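Local coordinates for protein endo-1,4-beta-xylanase (Bacteroides thetaiotaomicron VPI-5482, PDB 3KST) that probably hydrolyses glycosidic bonds in xylan as a member of glycoside hydrolase family 43, and binds a calcium ion, at residues A[30-35]-A[109-114]; A[82-87]-A[91-96]; A[208-213]-A[273-278]. All blocks are in the same frame, centred on the assembly; numbering follows the deposited sequence. Where two conformers were deposited one is given.

Contact 1: A[30-35]-A[109-114]; sequences MFYNNK and TTPEGP
Pro-111 carries the whole contact from the side of 109-114, meeting Met-30 (built as selenomethionine) and Tyr-32 with two different ring carbons. Just ahead of it, Thr-110 turns its side chain off toward Glu-112: OG1 donates to OE2 at 2.7 Å, from above the carboxylate plane (72° out of it), and this bond spans the proline from one neighbour to the other. Next comes the pyrrolidine ring. Its CB lies 3.7 Å from Met-30 CE, and its CG lies 4.1 Å from Tyr-32 CD2, which it approaches obliquely to the aromatic plane; both side chains cross the proline at about a right angle. The methionine runs straight through its first two torsions, with CG opposite the backbone N (chi1 174°), then bends at chi3 (64°), and this bend swings the methyl group to the proline. The carbonyl O of Pro-111 is hydrogen-bonded to Tyr-39 OH, which ties the loop to strand 35-41. Across the contact, Met-30 and Tyr-32 belong to strand 27-32, which turns back into strand 35-41 with Tyr-32 N bonded to Lys-35 O at 3.0 Å. Phe-93 touches both Met-30 and Pro-111. Only 102 Å² is buried, and no hydrogen bond crosses: 109-114 meets 30-35 through carbon contacts alone, so this join rests on shape and not on polar direction, while the polar tie to the same sheet is made outside the two segments, at Tyr-39.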
loop_
_atom_site.group_PDB
_atom_site.type_symbol
_atom_site.label_atom_id
_atom_site.label_comp_id
_atom_site.label_asym_id
_atom_site.label_seq_id
_atom_site.Cartn_x
_atom_site.Cartn_y
_atom_site.Cartn_z
HETATM N N MSE A 30 -5.967 -6.810 -3.734
HETATM C CA MSE A 30 -6.345 -6.886 -5.141
HETATM C C MSE A 30 -7.626 -7.704 -5.208
HETATM O O MSE A 30 -7.688 -8.816 -4.642
HETATM C CB MSE A 30 -5.289 -7.590 -5.996
HETATM C CG MSE A 30 -5.758 -7.794 -7.459
HETATM SE SE MSE A 30 -4.437 -8.650 -8.518
HETATM C CE MSE A 30 -4.342 -10.346 -7.619
ATOM N N PHE A 31 -8.631 -7.165 -5.903
ATOM C CA PHE A 31 -9.872 -7.896 -6.181
ATOM C C PHE A 31 -9.707 -8.424 -7.612
ATOM O O PHE A 31 -9.655 -7.629 -8.565
ATOM C CB PHE A 31 -11.093 -7.000 -6.053
ATOM C CG PHE A 31 -12.393 -7.712 -6.300
ATOM C CD1 PHE A 31 -12.757 -8.809 -5.514
ATOM C CD2 PHE A 31 -13.256 -7.300 -7.323
ATOM C CE1 PHE A 31 -13.955 -9.488 -5.736
ATOM C CE2 PHE A 31 -14.471 -7.963 -7.551
ATOM C CZ PHE A 31 -14.827 -9.056 -6.750
ATOM N N TYR A 32 -9.547 -9.738 -7.729
ATOM C CA TYR A 32 -9.343 -10.422 -9.010
ATOM C C TYR A 32 -10.226 -11.651 -9.076
ATOM O O TYR A 32 -10.277 -12.405 -8.109
ATOM C CB TYR A 32 -7.880 -10.842 -9.187
ATOM C CG TYR A 32 -7.629 -11.366 -10.582
ATOM C CD1 TYR A 32 -7.459 -10.478 -11.640
ATOM C CD2 TYR A 32 -7.618 -12.742 -10.858
ATOM C CE1 TYR A 32 -7.248 -10.934 -12.953
ATOM C CE2 TYR A 32 -7.417 -13.218 -12.175
ATOM C CZ TYR A 32 -7.243 -12.301 -13.216
ATOM O OH TYR A 32 -7.029 -12.722 -14.506
ATOM N N ASN A 33 -10.892 -11.843 -10.215
ATOM C CA ASN A 33 -11.800 -12.985 -10.480
ATOM C C ASN A 33 -12.686 -13.396 -9.278
ATOM O O ASN A 33 -12.624 -14.537 -8.771
ATOM C CB ASN A 33 -11.006 -14.178 -11.024
ATOM C CG ASN A 33 -11.899 -15.203 -11.708
ATOM O OD1 ASN A 33 -12.156 -16.273 -11.165
ATOM N ND2 ASN A 33 -12.433 -14.843 -12.865
ATOM N N ASN A 34 -13.479 -12.434 -8.817
ATOM C CA ASN A 34 -14.410 -12.616 -7.695
ATOM C C ASN A 34 -13.741 -13.091 -6.391
ATOM O O ASN A 34 -14.335 -13.831 -5.612
ATOM C CB ASN A 34 -15.507 -13.609 -8.118
ATOM N N LYS A 35 -12.504 -12.654 -6.143
ATOM C CA LYS A 35 -11.748 -13.135 -4.969
ATOM C C LYS A 35 -10.809 -12.038 -4.488
ATOM O O LYS A 35 -10.140 -11.416 -5.317
ATOM C CB LYS A 35 -10.947 -14.392 -5.389
ATOM C CG LYS A 35 -10.600 -15.404 -4.296
ATOM C CD LYS A 35 -11.852 -16.074 -3.725
ATOM C CE LYS A 35 -11.677 -17.591 -3.428
ATOM N NZ LYS A 35 -10.777 -17.893 -2.318
ATOM N N THR A 109 2.336 -15.515 -13.125
ATOM C CA THR A 109 1.188 -15.810 -13.981
ATOM C C THR A 109 -0.104 -15.968 -13.152
ATOM O O THR A 109 -1.175 -15.977 -13.728
ATOM C CB THR A 109 1.415 -17.055 -14.846
ATOM O OG1 THR A 109 1.484 -18.221 -14.031
ATOM C CG2 THR A 109 2.698 -16.905 -15.691
ATOM N N THR A 110 0.004 -16.116 -11.825
ATOM C CA THR A 110 -1.162 -16.268 -10.954
ATOM C C THR A 110 -1.157 -15.248 -9.796
ATOM O O THR A 110 -0.093 -14.674 -9.479
ATOM C CB THR A 110 -1.233 -17.681 -10.411
ATOM O OG1 THR A 110 -0.072 -17.962 -9.606
ATOM C CG2 THR A 110 -1.362 -18.687 -11.578
ATOM N N PRO A 111 -2.334 -14.996 -9.179
ATOM C CA PRO A 111 -2.374 -14.062 -8.034
ATOM C C PRO A 111 -1.518 -14.469 -6.816
ATOM O O PRO A 111 -0.927 -13.615 -6.160
ATOM C CB PRO A 111 -3.868 -14.059 -7.635
ATOM C CG PRO A 111 -4.581 -14.585 -8.769
ATOM C CD PRO A 111 -3.685 -15.501 -9.501
ATOM N N GLU A 112 -1.457 -15.767 -6.541
ATOM C CA GLU A 112 -0.766 -16.318 -5.370
ATOM C C GLU A 112 0.732 -16.503 -5.517
ATOM O O GLU A 112 1.409 -16.740 -4.523
ATOM C CB GLU A 112 -1.423 -17.634 -4.909
ATOM C CG GLU A 112 -1.234 -18.897 -5.755
ATOM C CD GLU A 112 -1.909 -18.888 -7.138
ATOM O OE1 GLU A 112 -2.891 -18.104 -7.362
ATOM O OE2 GLU A 112 -1.445 -19.690 -7.990
ATOM N N GLY A 113 1.242 -16.436 -6.749
ATOM C CA GLY A 113 2.660 -16.604 -7.020
ATOM C C GLY A 113 2.980 -17.984 -7.584
ATOM O O GLY A 113 2.057 -18.751 -7.905
ATOM N N PRO A 114 4.279 -18.344 -7.659
ATOM C CA PRO A 114 5.425 -17.576 -7.199
ATOM C C PRO A 114 5.769 -16.340 -8.029
ATOM O O PRO A 114 5.893 -16.442 -9.254
ATOM C CB PRO A 114 6.566 -18.589 -7.259
ATOM C CG PRO A 114 6.208 -19.489 -8.389
ATOM C CD PRO A 114 4.706 -19.556 -8.400
#

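Contact 2: A[82-87]-A[91-96]; sequences PEVYYV and KKFYLF. With CA (calcium ion), chain C.
Tyr-86 turns its ring edge onto the face of Phe-93, with CD1 over the centre of the phenyl ring, 3.6 Å above its plane; the planes stand at 55°, a tilted edge-to-face pair. These residues face each other in a beta hairpin whose strands, 80-87 and 92-99, run antiparallel (the axes of 82-87 and 92-96 lie at 157°) and form part of a three-stranded sheet, consistent with one blade of the five-bladed propeller of family 43. A chi1 of 176° sets CG beside the carbonyl carbon and leans the Tyr-86 ring over the partner strand, and its hydroxyl reaches Lys-91. On the same face, Val-84 CG2 packs against Leu-95 CD1 at 3.6 Å, and Phe-115 covers part of this layer. Glu-83 with Phe-96 and Tyr-85 with Tyr-94 are hydrogen-bonded pairs, each joined by two N-H to O=C bonds; that from Tyr-94 N to Tyr-85 O measures 2.8 Å. Val-84 with Leu-95 and Tyr-86 with Phe-93 are the non-hydrogen-bonded pairs between and beyond them. On the opposite face, Phe-96 CD1 meets the edge of the Tyr-85 ring near its plane, 3.7 Å from CE2. That tyrosine is a second-shell residue: its OH donates to Glu-83 OE1 at 2.6 Å, on the anti side of the carboxylate, and also hydrogen-bonds Leu-133 N. Ser-132 OG is a second partner of OE1. With OE1 gripped this way, the carboxylate is held against turning, and OE2 binds the calcium ion at 2.3 Å. Five waters and His-251 complete the metal's coordination. One of those waters also donates a hydrogen bond to Pro-82 O, at 2.8 Å.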
loop_
_atom_site.group_PDB
_atom_site.type_symbol
_atom_site.label_atom_id
_atom_site.label_comp_id
_atom_site.label_asym_id
_atom_site.label_seq_id
_atom_site.Cartn_x
_atom_site.Cartn_y
_atom_site.Cartn_z
ATOM N N PRO A 82 4.315 -4.575 -0.129
ATOM C CA PRO A 82 4.002 -5.110 -1.442
ATOM C C PRO A 82 2.655 -4.603 -1.984
ATOM O O PRO A 82 1.768 -4.278 -1.198
ATOM C CB PRO A 82 3.926 -6.610 -1.173
ATOM C CG PRO A 82 3.354 -6.689 0.216
ATOM C CD PRO A 82 3.967 -5.541 0.943
ATOM N N GLU A 83 2.565 -4.429 -3.295
ATOM C CA GLU A 83 1.285 -4.187 -3.993
ATOM C C GLU A 83 1.316 -5.100 -5.207
ATOM O O GLU A 83 2.377 -5.282 -5.804
ATOM C CB GLU A 83 1.071 -2.728 -4.388
ATOM C CG GLU A 83 1.125 -1.749 -3.176
ATOM C CD GLU A 83 0.524 -0.353 -3.385
ATOM O OE1 GLU A 83 0.038 0.033 -4.497
ATOM O OE2 GLU A 83 0.495 0.399 -2.368
ATOM N N VAL A 84 0.177 -5.707 -5.528
ATOM C CA VAL A 84 0.042 -6.635 -6.662
ATOM C C VAL A 84 -1.080 -6.149 -7.584
ATOM O O VAL A 84 -2.169 -5.790 -7.103
ATOM C CB VAL A 84 -0.266 -8.058 -6.199
ATOM C CG1 VAL A 84 -0.600 -8.979 -7.384
ATOM C CG2 VAL A 84 0.927 -8.659 -5.399
ATOM N N TYR A 85 -0.834 -6.209 -8.894
ATOM C CA TYR A 85 -1.757 -5.750 -9.904
ATOM C C TYR A 85 -1.760 -6.691 -11.102
ATOM O O TYR A 85 -0.697 -7.118 -11.568
ATOM C CB TYR A 85 -1.370 -4.358 -10.443
ATOM C CG TYR A 85 -0.788 -3.408 -9.454
ATOM C CD1 TYR A 85 -1.599 -2.691 -8.565
ATOM C CD2 TYR A 85 0.596 -3.228 -9.383
ATOM C CE1 TYR A 85 -1.040 -1.800 -7.665
ATOM C CE2 TYR A 85 1.147 -2.377 -8.498
ATOM C CZ TYR A 85 0.336 -1.666 -7.618
ATOM O OH TYR A 85 0.913 -0.814 -6.738
ATOM N N TYR A 86 -2.955 -6.964 -11.626
ATOM C CA TYR A 86 -3.095 -7.725 -12.853
ATOM C C TYR A 86 -3.048 -6.633 -13.911
ATOM O O TYR A 86 -3.919 -5.761 -13.918
ATOM C CB TYR A 86 -4.406 -8.495 -12.939
ATOM C CG TYR A 86 -4.531 -9.177 -14.288
ATOM C CD1 TYR A 86 -3.743 -10.275 -14.615
ATOM C CD2 TYR A 86 -5.421 -8.688 -15.246
ATOM C CE1 TYR A 86 -3.835 -10.888 -15.917
ATOM C CE2 TYR A 86 -5.535 -9.286 -16.522
ATOM C CZ TYR A 86 -4.760 -10.381 -16.842
ATOM O OH TYR A 86 -4.904 -10.914 -18.105
ATOM N N VAL A 87 -2.002 -6.659 -14.735
ATOM C CA VAL A 87 -1.837 -5.658 -15.797
ATOM C C VAL A 87 -2.427 -6.218 -17.106
ATOM O O VAL A 87 -1.880 -7.148 -17.721
ATOM C CB VAL A 87 -0.382 -5.173 -15.930
ATOM C CG1 VAL A 87 0.060 -4.451 -14.645
ATOM C CG2 VAL A 87 0.537 -6.303 -16.221
ATOM N N LYS A 91 -1.121 -9.104 -19.570
ATOM C CA LYS A 91 -1.812 -10.364 -19.174
ATOM C C LYS A 91 -1.015 -11.219 -18.184
ATOM O O LYS A 91 -0.791 -12.427 -18.377
ATOM C CB LYS A 91 -2.325 -11.149 -20.394
ATOM C CG LYS A 91 -3.382 -10.360 -21.154
ATOM C CD LYS A 91 -4.017 -11.187 -22.257
ATOM C CE LYS A 91 -5.206 -10.472 -22.876
ATOM N NZ LYS A 91 -6.339 -10.300 -21.928
ATOM N N LYS A 92 -0.600 -10.542 -17.104
ATOM C CA LYS A 92 0.282 -11.091 -16.077
ATOM C C LYS A 92 0.174 -10.238 -14.790
ATOM O O LYS A 92 -0.163 -9.048 -14.856
ATOM C CB LYS A 92 1.714 -11.032 -16.625
ATOM C CG LYS A 92 2.743 -11.924 -15.975
ATOM C CD LYS A 92 4.113 -11.891 -16.681
ATOM C CE LYS A 92 4.061 -12.357 -18.150
ATOM N NZ LYS A 92 5.417 -12.404 -18.758
ATOM N N PHE A 93 0.486 -10.851 -13.651
ATOM C CA PHE A 93 0.488 -10.161 -12.351
ATOM C C PHE A 93 1.865 -9.536 -12.069
ATOM O O PHE A 93 2.901 -10.155 -12.309
ATOM C CB PHE A 93 0.074 -11.116 -11.225
ATOM C CG PHE A 93 -1.299 -11.684 -11.419
ATOM C CD1 PHE A 93 -1.488 -12.812 -12.224
ATOM C CD2 PHE A 93 -2.412 -11.066 -10.842
ATOM C CE1 PHE A 93 -2.755 -13.334 -12.431
ATOM C CE2 PHE A 93 -3.695 -11.581 -11.066
ATOM C CZ PHE A 93 -3.858 -12.716 -11.854
ATOM N N TYR A 94 1.870 -8.306 -11.553
ATOM C CA TYR A 94 3.088 -7.594 -11.168
ATOM C C TYR A 94 3.051 -7.289 -9.671
ATOM O O TYR A 94 2.045 -6.771 -9.179
ATOM C CB TYR A 94 3.234 -6.296 -11.983
ATOM C CG TYR A 94 3.701 -6.542 -13.422
ATOM C CD1 TYR A 94 2.915 -7.274 -14.326
ATOM C CD2 TYR A 94 4.945 -6.072 -13.879
ATOM C CE1 TYR A 94 3.356 -7.524 -15.635
ATOM C CE2 TYR A 94 5.375 -6.301 -15.210
ATOM C CZ TYR A 94 4.555 -7.021 -16.077
ATOM O OH TYR A 94 4.923 -7.300 -17.365
ATOM N N LEU A 95 4.116 -7.683 -8.961
ATOM C CA LEU A 95 4.317 -7.391 -7.553
ATOM C C LEU A 95 5.399 -6.304 -7.436
ATOM O O LEU A 95 6.546 -6.534 -7.810
ATOM C CB LEU A 95 4.772 -8.650 -6.792
ATOM C CG LEU A 95 5.370 -8.521 -5.389
ATOM C CD1 LEU A 95 4.351 -7.867 -4.504
ATOM C CD2 LEU A 95 5.889 -9.885 -4.876
ATOM N N PHE A 96 5.021 -5.145 -6.899
ATOM C CA PHE A 96 5.928 -4.029 -6.661
ATOM C C PHE A 96 6.192 -4.003 -5.154
ATOM O O PHE A 96 5.269 -4.103 -4.361
ATOM C CB PHE A 96 5.324 -2.723 -7.149
ATOM C CG PHE A 96 5.454 -2.540 -8.622
ATOM C CD1 PHE A 96 4.592 -3.191 -9.509
ATOM C CD2 PHE A 96 6.502 -1.789 -9.138
ATOM C CE1 PHE A 96 4.773 -3.024 -10.906
ATOM C CE2 PHE A 96 6.662 -1.631 -10.502
ATOM C CZ PHE A 96 5.806 -2.242 -11.378
HETATM CA CA CA C . 1.395 0.409 -0.219
HETATM O O HOH W 1 1.900 -1.992 0.488
HETATM O O HOH W 2 -0.746 -0.355 0.747
HETATM O O HOH W 3 -0.164 2.413 0.323
HETATM O O HOH W 4 3.628 -0.159 -1.167
HETATM O O HOH W 5 2.573 2.589 -0.865
#

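Contact 3: A[208-213]-A[273-278]; sequences NHYENK and AEIQPR
Tyr-210 and Glu-211 fill the two central positions of a type I beta turn, closed by a 3.0 Å bond from Asn-212 N to His-209 O, and the turn directs Tyr-210 at the irregular segment 273-278 and brings the aliphatic part of Glu-211 alongside it. The main interaction is a cation-pi stack. The guanidinium of Arg-278 lies almost flat on the Tyr-210 ring, planes 25° apart and centres 4.0 Å apart, but CZ sits 31° off the ring normal. It therefore overlaps the CD1-CE1 side, with NH1 only 3.3 Å from CD1. A chi1 of 79° places the tyrosine ring between its own backbone N and carbonyl carbon, and the other face of the ring is met near its rim by Glu-211 CG, 3.7 Å above the plane. Ile-275 CD1 comes within 3.5 Å of Glu-211 CB, the two side chains crossing at about a right angle. Ile-275 CG2 adds a looser touch on Tyr-210 CE1 at 4.3 Å. Within the turn, Glu-211 N donates to His-209 ND1 at 3.2 Å, in the imidazole plane. Arg-278 NH1 also makes a long, weak ion pair with Asp-26, the predicted proton acceptor, which places the stack at the rim of the probable active site. An alanine at Arg-278 lacks the guanidinium, and the Tyr-210 ring is likely to be freer to tilt, with Asp-26 losing its distant charge partner. Tyr-210 O hydrogen-bonds His-269 NE2 in the same loop as 273-278, but no hydrogen bond joins the two segments themselves, whose association rests on cation-pi attraction and apolar contact.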
loop_
_atom_site.group_PDB
_atom_site.type_symbol
_atom_site.label_atom_id
_atom_site.label_comp_id
_atom_site.label_asym_id
_atom_site.label_seq_id
_atom_site.Cartn_x
_atom_site.Cartn_y
_atom_site.Cartn_z
ATOM N N ASN A 208 4.026 10.364 9.736
ATOM C CA ASN A 208 4.686 10.035 11.016
ATOM C C ASN A 208 5.384 8.712 10.965
ATOM O O ASN A 208 5.082 7.873 10.090
ATOM C CB ASN A 208 3.749 10.095 12.229
ATOM C CG ASN A 208 3.182 11.439 12.404
ATOM O OD1 ASN A 208 3.919 12.381 12.711
ATOM N ND2 ASN A 208 1.875 11.576 12.177
ATOM N N HIS A 209 6.387 8.554 11.834
ATOM C CA HIS A 209 7.044 7.248 12.005
ATOM C C HIS A 209 5.929 6.247 12.373
ATOM O O HIS A 209 5.090 6.547 13.219
ATOM C CB HIS A 209 8.061 7.307 13.143
ATOM C CG HIS A 209 9.032 6.174 13.144
ATOM N ND1 HIS A 209 8.678 4.882 13.456
ATOM C CD2 HIS A 209 10.369 6.151 12.918
ATOM C CE1 HIS A 209 9.742 4.103 13.384
ATOM N NE2 HIS A 209 10.786 4.854 13.083
ATOM N N TYR A 210 5.917 5.074 11.746
ATOM C CA TYR A 210 4.855 4.055 11.987
ATOM C C TYR A 210 4.701 3.656 13.466
ATOM O O TYR A 210 3.616 3.238 13.897
ATOM C CB TYR A 210 5.029 2.816 11.087
ATOM C CG TYR A 210 6.068 1.829 11.520
ATOM C CD1 TYR A 210 5.756 0.818 12.469
ATOM C CD2 TYR A 210 7.361 1.876 11.015
ATOM C CE1 TYR A 210 6.723 -0.116 12.895
ATOM C CE2 TYR A 210 8.350 0.941 11.438
ATOM C CZ TYR A 210 8.014 -0.047 12.364
ATOM O OH TYR A 210 8.968 -0.951 12.756
ATOM N N GLU A 211 5.801 3.752 14.221
ATOM C CA GLU A 211 5.801 3.450 15.651
ATOM C C GLU A 211 4.981 4.407 16.501
ATOM O O GLU A 211 4.652 4.073 17.627
ATOM C CB GLU A 211 7.228 3.361 16.173
ATOM C CG GLU A 211 7.963 2.119 15.635
ATOM C CD GLU A 211 9.346 1.912 16.228
ATOM O OE1 GLU A 211 9.855 2.791 16.981
ATOM O OE2 GLU A 211 9.922 0.838 15.936
ATOM N N ASN A 212 4.665 5.593 15.984
ATOM C CA ASN A 212 3.877 6.562 16.741
ATOM C C ASN A 212 2.416 6.155 16.773
ATOM O O ASN A 212 1.864 5.757 15.741
ATOM C CB ASN A 212 3.986 7.967 16.132
ATOM C CG ASN A 212 3.629 9.042 17.126
ATOM O OD1 ASN A 212 2.506 9.489 17.160
ATOM N ND2 ASN A 212 4.586 9.425 17.968
ATOM N N LYS A 213 1.746 6.293 17.925
ATOM C CA LYS A 213 0.294 6.008 17.989
ATOM C C LYS A 213 -0.541 6.889 17.059
ATOM O O LYS A 213 -1.659 6.524 16.734
ATOM C CB LYS A 213 -0.271 6.103 19.428
ATOM C CG LYS A 213 0.253 5.046 20.324
ATOM C CD LYS A 213 -0.151 5.328 21.753
ATOM C CE LYS A 213 0.342 4.268 22.683
ATOM N NZ LYS A 213 0.108 4.696 24.073
ATOM N N ALA A 273 -0.384 -1.056 24.318
ATOM C CA ALA A 273 0.874 -1.350 25.049
ATOM C C ALA A 273 2.076 -1.766 24.187
ATOM O O ALA A 273 3.228 -1.470 24.526
ATOM C CB ALA A 273 0.610 -2.443 26.105
ATOM N N GLU A 274 1.801 -2.424 23.065
ATOM C CA GLU A 274 2.817 -3.051 22.235
ATOM C C GLU A 274 2.579 -2.731 20.748
ATOM O O GLU A 274 1.458 -2.853 20.272
ATOM C CB GLU A 274 2.685 -4.553 22.518
ATOM C CG GLU A 274 3.537 -5.506 21.705
ATOM C CD GLU A 274 5.039 -5.389 21.920
ATOM O OE1 GLU A 274 5.462 -4.854 22.986
ATOM O OE2 GLU A 274 5.786 -5.865 21.008
ATOM N N ILE A 275 3.619 -2.324 20.033
ATOM C CA ILE A 275 3.507 -2.078 18.586
ATOM C C ILE A 275 3.438 -3.400 17.821
ATOM O O ILE A 275 2.541 -3.591 16.980
ATOM C CB ILE A 275 4.696 -1.281 18.034
ATOM C CG1 ILE A 275 4.712 0.135 18.599
ATOM C CG2 ILE A 275 4.681 -1.227 16.488
ATOM C CD1 ILE A 275 5.978 0.853 18.341
ATOM N N GLN A 276 4.380 -4.297 18.124
ATOM C CA GLN A 276 4.520 -5.559 17.390
ATOM C C GLN A 276 3.697 -6.742 17.902
ATOM O O GLN A 276 3.693 -6.998 19.101
ATOM C CB GLN A 276 5.950 -6.075 17.396
ATOM C CG GLN A 276 6.996 -5.246 16.770
ATOM C CD GLN A 276 8.306 -6.022 16.716
ATOM O OE1 GLN A 276 8.444 -7.001 15.964
ATOM N NE2 GLN A 276 9.269 -5.606 17.528
ATOM N N PRO A 277 3.124 -7.555 16.998
ATOM C CA PRO A 277 3.168 -7.443 15.549
ATOM C C PRO A 277 1.997 -6.583 15.077
ATOM O O PRO A 277 0.897 -6.674 15.634
ATOM C CB PRO A 277 3.049 -8.899 15.080
ATOM C CG PRO A 277 2.244 -9.568 16.116
ATOM C CD PRO A 277 2.417 -8.787 17.409
ATOM N N ARG A 278 2.228 -5.698 14.115
ATOM C CA ARG A 278 1.106 -4.982 13.503
ATOM C C ARG A 278 0.209 -5.984 12.739
ATOM O O ARG A 278 0.692 -7.005 12.207
ATOM C CB ARG A 278 1.592 -3.865 12.587
ATOM C CG ARG A 278 2.292 -2.725 13.341
ATOM C CD ARG A 278 3.006 -1.780 12.395
ATOM N NE ARG A 278 4.124 -2.494 11.757
ATOM C CZ ARG A 278 4.776 -2.110 10.651
ATOM N NH1 ARG A 278 4.450 -0.992 9.995
ATOM N NH2 ARG A 278 5.769 -2.878 10.197
#

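Contacts 1 and 2 form one continuous packed region, with centres 9 Å apart. Tyr-32 joins them, its CE1 lying 3.5 Å from Tyr-86 CG, while Thr-109 O approaches Phe-93 CE1 to 3.3 Å. Contact 3 stands apart on the opposite side of the chain's centre: its nearest atoms are about 10 Å from contact 2 and about 17 Å from contact 1. Asp-26, the predicted proton acceptor, lies near both contact 2 and contact 3, its side chain being about 5 Å from that of Pro-82 and about 4 Å from that of Arg-278. Contact 2 supplies the calcium ligand Glu-83; the Arg-278 side chain is about 11 Å from the metal.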